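Local atomic coordinates of putative modification methylase (Thermus thermophilus, PDB entry 2ZIG), a protein that probably transfers a methyl group from S-adenosyl-L-methionine to the N4 amino group of cytosine in DNA. Residues 67-72 / 111-116; 248-253 / 258-263. All coordinates share one frame; numbering follows the deposited sequence.

Contact 1. Residues 67-72 / 111-116; sequences EDYEAF and LVFPLH
An aromatic stack joins the first turns of helix 66-86 to the loop that leads into helix 115-125: the rings of Tyr69 and Phe113 lie face to face. Their centroids are 4.1 Å apart and the planes are tilted by 27°. The pair is not centred. Phe113 CD1 sits over the middle of the Tyr69 ring, 3.5 Å from Tyr69 CE2, while Tyr69 CD1 lies above the Phe113 ring, offset toward its rim. Phe113 CB also rests on the tyrosine, 3.7 Å from Tyr69 CE1. The side chains run past each other in opposite directions. With Tyr69 CG anti to the backbone N (chi1 -170°), the ring reaches off the helix to the start of helix 115-125, where Pro114 is the N-cap. There Tyr69 OH comes to 3.2 Å from Leu115 N, but the angle is too poor for a hydrogen bond. The hydroxyl is hydrogen-bonded instead to Asp118, in the first turn of that helix. Leu115 CG lies near the ring plane at its edge, 4.4 Å from Tyr69 CE1. Arg124 of the second subunit also packs on Tyr69. A leucine in place of Tyr69 would probably cost Phe113 its stacking partner and leave Asp118 without this hydrogen-bond mate. The tyrosine thus joins two kinds of contact, an apolar stack through its face and a polar link through its hydroxyl.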
loop_
_atom_site.group_PDB
_atom_site.type_symbol
_atom_site.label_atom_id
_atom_site.label_comp_id
_atom_site.label_asym_id
_atom_site.label_seq_id
_atom_site.Cartn_x
_atom_site.Cartn_y
_atom_site.Cartn_z
ATOM N N GLU B 67 -8.366 -7.531 -18.095
ATOM C CA GLU B 67 -9.609 -6.951 -18.594
ATOM C C GLU B 67 -10.663 -6.939 -17.497
ATOM O O GLU B 67 -11.177 -5.884 -17.136
ATOM C CB GLU B 67 -10.139 -7.738 -19.802
ATOM C CG GLU B 67 -9.381 -7.500 -21.104
ATOM C CD GLU B 67 -9.427 -6.048 -21.562
ATOM O OE1 GLU B 67 -8.899 -5.752 -22.656
ATOM O OE2 GLU B 67 -9.988 -5.202 -20.829
ATOM N N ASP B 68 -10.982 -8.119 -16.972
ATOM C CA ASP B 68 -11.970 -8.233 -15.906
ATOM C C ASP B 68 -11.575 -7.272 -14.800
ATOM O O ASP B 68 -12.412 -6.565 -14.242
ATOM C CB ASP B 68 -11.996 -9.656 -15.336
ATOM C CG ASP B 68 -12.136 -10.714 -16.410
ATOM O OD1 ASP B 68 -11.193 -10.870 -17.218
ATOM O OD2 ASP B 68 -13.189 -11.390 -16.446
ATOM N N TYR B 69 -10.280 -7.262 -14.503
ATOM C CA TYR B 69 -9.703 -6.416 -13.471
ATOM C C TYR B 69 -9.942 -4.931 -13.754
ATOM O O TYR B 69 -10.467 -4.213 -12.904
ATOM C CB TYR B 69 -8.201 -6.705 -13.368
ATOM C CG TYR B 69 -7.516 -6.063 -12.188
ATOM C CD1 TYR B 69 -7.907 -6.360 -10.883
ATOM C CD2 TYR B 69 -6.485 -5.147 -12.374
ATOM C CE1 TYR B 69 -7.292 -5.755 -9.794
ATOM C CE2 TYR B 69 -5.861 -4.536 -11.293
ATOM C CZ TYR B 69 -6.270 -4.844 -10.007
ATOM O OH TYR B 69 -5.660 -4.233 -8.936
ATOM N N GLU B 70 -9.563 -4.477 -14.948
ATOM C CA GLU B 70 -9.745 -3.073 -15.321
ATOM C C GLU B 70 -11.215 -2.670 -15.287
ATOM O O GLU B 70 -11.567 -1.607 -14.769
ATOM C CB GLU B 70 -9.191 -2.795 -16.722
ATOM C CG GLU B 70 -7.733 -3.156 -16.923
ATOM C CD GLU B 70 -6.836 -2.633 -15.821
ATOM O OE1 GLU B 70 -6.834 -1.405 -15.577
ATOM O OE2 GLU B 70 -6.128 -3.456 -15.200
ATOM N N ALA B 71 -12.069 -3.519 -15.849
ATOM C CA ALA B 71 -13.501 -3.247 -15.873
ATOM C C ALA B 71 -14.037 -3.140 -14.440
ATOM O O ALA B 71 -14.896 -2.308 -14.147
ATOM C CB ALA B 71 -14.225 -4.347 -16.632
ATOM N N PHE B 72 -13.529 -3.988 -13.553
ATOM C CA PHE B 72 -13.942 -3.969 -12.157
ATOM C C PHE B 72 -13.528 -2.629 -11.553
ATOM O O PHE B 72 -14.329 -1.947 -10.922
ATOM C CB PHE B 72 -13.278 -5.122 -11.395
ATOM C CG PHE B 72 -13.631 -5.169 -9.935
ATOM C CD1 PHE B 72 -14.961 -5.247 -9.527
ATOM C CD2 PHE B 72 -12.635 -5.130 -8.966
ATOM C CE1 PHE B 72 -15.293 -5.282 -8.168
ATOM C CE2 PHE B 72 -12.957 -5.165 -7.602
ATOM C CZ PHE B 72 -14.287 -5.241 -7.204
ATOM N N LEU B 111 1.254 -14.545 -8.442
ATOM C CA LEU B 111 1.282 -13.095 -8.491
ATOM C C LEU B 111 0.093 -12.571 -7.709
ATOM O O LEU B 111 -0.792 -13.333 -7.315
ATOM C CB LEU B 111 1.246 -12.575 -9.933
ATOM C CG LEU B 111 0.137 -13.026 -10.875
ATOM C CD1 LEU B 111 -0.320 -11.847 -11.717
ATOM C CD2 LEU B 111 0.649 -14.155 -11.757
ATOM N N VAL B 112 0.075 -11.266 -7.482
ATOM C CA VAL B 112 -0.993 -10.652 -6.716
ATOM C C VAL B 112 -1.450 -9.373 -7.393
ATOM O O VAL B 112 -0.624 -8.547 -7.776
ATOM C CB VAL B 112 -0.495 -10.292 -5.306
ATOM C CG1 VAL B 112 -1.650 -9.847 -4.439
ATOM C CG2 VAL B 112 0.222 -11.477 -4.689
ATOM N N PHE B 113 -2.758 -9.213 -7.561
ATOM C CA PHE B 113 -3.267 -7.989 -8.153
ATOM C C PHE B 113 -3.184 -6.936 -7.054
ATOM O O PHE B 113 -3.737 -7.126 -5.974
ATOM C CB PHE B 113 -4.716 -8.175 -8.622
ATOM C CG PHE B 113 -4.833 -8.615 -10.059
ATOM C CD1 PHE B 113 -4.434 -7.770 -11.088
ATOM C CD2 PHE B 113 -5.296 -9.888 -10.379
ATOM C CE1 PHE B 113 -4.489 -8.189 -12.420
ATOM C CE2 PHE B 113 -5.356 -10.317 -11.706
ATOM C CZ PHE B 113 -4.950 -9.465 -12.729
ATOM N N PRO B 114 -2.465 -5.827 -7.303
ATOM C CA PRO B 114 -2.304 -4.740 -6.325
ATOM C C PRO B 114 -3.556 -3.863 -6.206
ATOM O O PRO B 114 -3.502 -2.653 -6.425
ATOM C CB PRO B 114 -1.111 -3.966 -6.874
ATOM C CG PRO B 114 -1.326 -4.067 -8.358
ATOM C CD PRO B 114 -1.718 -5.532 -8.543
ATOM N N LEU B 115 -4.673 -4.488 -5.853
ATOM C CA LEU B 115 -5.952 -3.798 -5.722
ATOM C C LEU B 115 -5.909 -2.474 -4.959
ATOM O O LEU B 115 -6.437 -1.465 -5.431
ATOM C CB LEU B 115 -6.964 -4.712 -5.038
ATOM C CG LEU B 115 -8.352 -4.876 -5.663
ATOM C CD1 LEU B 115 -9.314 -5.341 -4.575
ATOM C CD2 LEU B 115 -8.836 -3.572 -6.289
ATOM N N HIS B 116 -5.291 -2.478 -3.779
ATOM C CA HIS B 116 -5.235 -1.272 -2.965
ATOM C C HIS B 116 -4.500 -0.139 -3.685
ATOM O O HIS B 116 -4.874 1.031 -3.565
ATOM C CB HIS B 116 -4.550 -1.550 -1.617
ATOM C CG HIS B 116 -3.055 -1.426 -1.661
ATOM N ND1 HIS B 116 -2.237 -2.419 -2.158
ATOM C CD2 HIS B 116 -2.238 -0.405 -1.313
ATOM C CE1 HIS B 116 -0.980 -2.014 -2.114
ATOM N NE2 HIS B 116 -0.953 -0.795 -1.607
#

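Contact 2. Residues 248-253 / 258-263; sequences TTLIAA and RRALGV
Leu250 and Ala253, one turn apart on helix 248-255, meet the methyl group of Ala260 on the neighbouring strand. Ala260 CB is 3.9 Å from Leu250 CB and 4.2 Å from Ala253 CB. Ala260 CB also comes to 3.6 Å from Leu250 O. Leu250 has CG anti to its carbonyl carbon (chi1 -82°), and chi2 is nearly eclipsed at 20°. This carries Leu250 CD1 along the strand to 3.5 Å from Leu261 O. Leu250 CD1 also lies 3.9 Å from Gly262 CA, on the side where a CB would point; a side chain there would run into it. The axes of helix 248-253 and strand 259-263 come within 7.3 Å and run nearly antiparallel, at 169°. They belong to the last two elements of the beta-alpha-beta unit formed by strand 238-241, helix 248-255 and strand 259-264, part of the Rossmann-like methyltransferase fold. Val239 of the first strand touches Ala253 too. The short turn between helix and strand is closed by Arg258 N, which donates to Ala253 O at 3.0 Å, from above the carbonyl plane. Arg258 CB packs against Ala253, but the chain bends at chi2 and leads the guanidinium group away, to the carbonyl oxygens of Trp256 and Ser233.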
loop_
_atom_site.group_PDB
_atom_site.type_symbol
_atom_site.label_atom_id
_atom_site.label_comp_id
_atom_site.label_asym_id
_atom_site.label_seq_id
_atom_site.Cartn_x
_atom_site.Cartn_y
_atom_site.Cartn_z
ATOM N N THR B 248 -22.073 -4.612 8.512
ATOM C CA THR B 248 -21.083 -4.382 9.556
ATOM C C THR B 248 -20.918 -2.891 9.838
ATOM O O THR B 248 -20.984 -2.452 10.992
ATOM C CB THR B 248 -19.710 -4.950 9.154
ATOM O OG1 THR B 248 -19.867 -6.311 8.747
ATOM C CG2 THR B 248 -18.737 -4.893 10.326
ATOM N N THR B 249 -20.721 -2.111 8.783
ATOM C CA THR B 249 -20.520 -0.681 8.947
ATOM C C THR B 249 -21.744 0.048 9.488
ATOM O O THR B 249 -21.615 0.965 10.291
ATOM C CB THR B 249 -20.095 -0.037 7.629
ATOM O OG1 THR B 249 -18.930 -0.710 7.127
ATOM C CG2 THR B 249 -19.781 1.443 7.841
ATOM N N LEU B 250 -22.926 -0.344 9.029
ATOM C CA LEU B 250 -24.166 0.274 9.493
ATOM C C LEU B 250 -24.285 0.008 10.992
ATOM O O LEU B 250 -24.635 0.886 11.764
ATOM C CB LEU B 250 -25.367 -0.348 8.764
ATOM C CG LEU B 250 -25.781 0.115 7.355
ATOM C CD1 LEU B 250 -24.658 0.823 6.637
ATOM C CD2 LEU B 250 -26.255 -1.096 6.568
ATOM N N ILE B 251 -23.987 -1.221 11.393
ATOM C CA ILE B 251 -24.052 -1.618 12.795
ATOM C C ILE B 251 -23.058 -0.833 13.649
ATOM O O ILE B 251 -23.417 -0.321 14.704
ATOM C CB ILE B 251 -23.784 -3.125 12.926
ATOM C CG1 ILE B 251 -24.935 -3.890 12.267
ATOM C CG2 ILE B 251 -23.621 -3.520 14.378
ATOM C CD1 ILE B 251 -24.723 -5.393 12.228
ATOM N N ALA B 252 -21.813 -0.739 13.182
ATOM C CA ALA B 252 -20.769 -0.006 13.891
ATOM C C ALA B 252 -21.196 1.448 14.048
ATOM O O ALA B 252 -21.021 2.044 15.100
ATOM C CB ALA B 252 -19.453 -0.078 13.125
ATOM N N ALA B 253 -21.763 2.013 12.995
ATOM C CA ALA B 253 -22.214 3.402 13.028
ATOM C C ALA B 253 -23.321 3.618 14.066
ATOM O O ALA B 253 -23.223 4.494 14.926
ATOM C CB ALA B 253 -22.708 3.810 11.649
ATOM N N ARG B 258 -24.034 7.322 15.444
ATOM C CA ARG B 258 -23.924 7.934 14.120
ATOM C C ARG B 258 -25.107 7.416 13.308
ATOM O O ARG B 258 -25.627 6.339 13.597
ATOM C CB ARG B 258 -22.626 7.530 13.410
ATOM C CG ARG B 258 -21.424 8.386 13.749
ATOM C CD ARG B 258 -20.964 8.167 15.172
ATOM N NE ARG B 258 -19.665 8.784 15.404
ATOM C CZ ARG B 258 -19.075 8.856 16.592
ATOM N NH1 ARG B 258 -19.678 8.351 17.663
ATOM N NH2 ARG B 258 -17.879 9.422 16.707
ATOM N N ARG B 259 -25.532 8.176 12.303
ATOM C CA ARG B 259 -26.649 7.762 11.449
ATOM C C ARG B 259 -26.126 6.835 10.342
ATOM O O ARG B 259 -25.227 7.200 9.579
ATOM C CB ARG B 259 -27.313 8.998 10.834
ATOM C CG ARG B 259 -27.799 10.008 11.872
ATOM C CD ARG B 259 -28.030 11.387 11.263
ATOM N NE ARG B 259 -29.241 11.450 10.453
ATOM C CZ ARG B 259 -29.538 12.449 9.623
ATOM N NH1 ARG B 259 -28.708 13.480 9.484
ATOM N NH2 ARG B 259 -30.674 12.422 8.937
ATOM N N ALA B 260 -26.690 5.639 10.252
ATOM C CA ALA B 260 -26.251 4.685 9.252
ATOM C C ALA B 260 -26.976 4.837 7.930
ATOM O O ALA B 260 -28.194 5.004 7.886
ATOM C CB ALA B 260 -26.422 3.259 9.770
ATOM N N LEU B 261 -26.204 4.781 6.855
ATOM C CA LEU B 261 -26.727 4.866 5.502
ATOM C C LEU B 261 -25.964 3.821 4.697
ATOM O O LEU B 261 -24.733 3.756 4.762
ATOM C CB LEU B 261 -26.480 6.254 4.904
ATOM C CG LEU B 261 -27.053 6.501 3.504
ATOM C CD1 LEU B 261 -28.563 6.328 3.571
ATOM C CD2 LEU B 261 -26.690 7.901 2.993
ATOM N N GLY B 262 -26.688 2.996 3.949
ATOM C CA GLY B 262 -26.021 1.986 3.155
ATOM C C GLY B 262 -26.716 1.588 1.870
ATOM O O GLY B 262 -27.886 1.908 1.640
ATOM N N VAL B 263 -25.968 0.886 1.028
ATOM C CA VAL B 263 -26.473 0.373 -0.238
ATOM C C VAL B 263 -25.969 -1.058 -0.375
ATOM O O VAL B 263 -24.785 -1.322 -0.160
ATOM C CB VAL B 263 -25.950 1.177 -1.439
ATOM C CG1 VAL B 263 -26.563 0.629 -2.729
ATOM C CG2 VAL B 263 -26.285 2.645 -1.268
#

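Overall arrangement
Contact 1 and contact 2 lie on opposite sides of the chain's centre. Their centres are 28 Å apart, and their nearest atoms are about 13 Å apart. They follow one another along the chain. Contact 1 lies at the interface with the second subunit, where His116 is hydrogen-bonded to His116 of that subunit; no other chain of the assembly touches contact 2. The two also differ in their relation to the cofactor site. Contact 2 includes Thr248, which binds S-adenosyl-L-methionine. The Leu250 side chain is about 8 Å from that of Thr246, and Gly262 is about 7 Å from the side chain of Glu264; both Thr246 and Glu264 are cofactor-binding residues. No cofactor is bound to this chain. Contact 1 lies away from these residues.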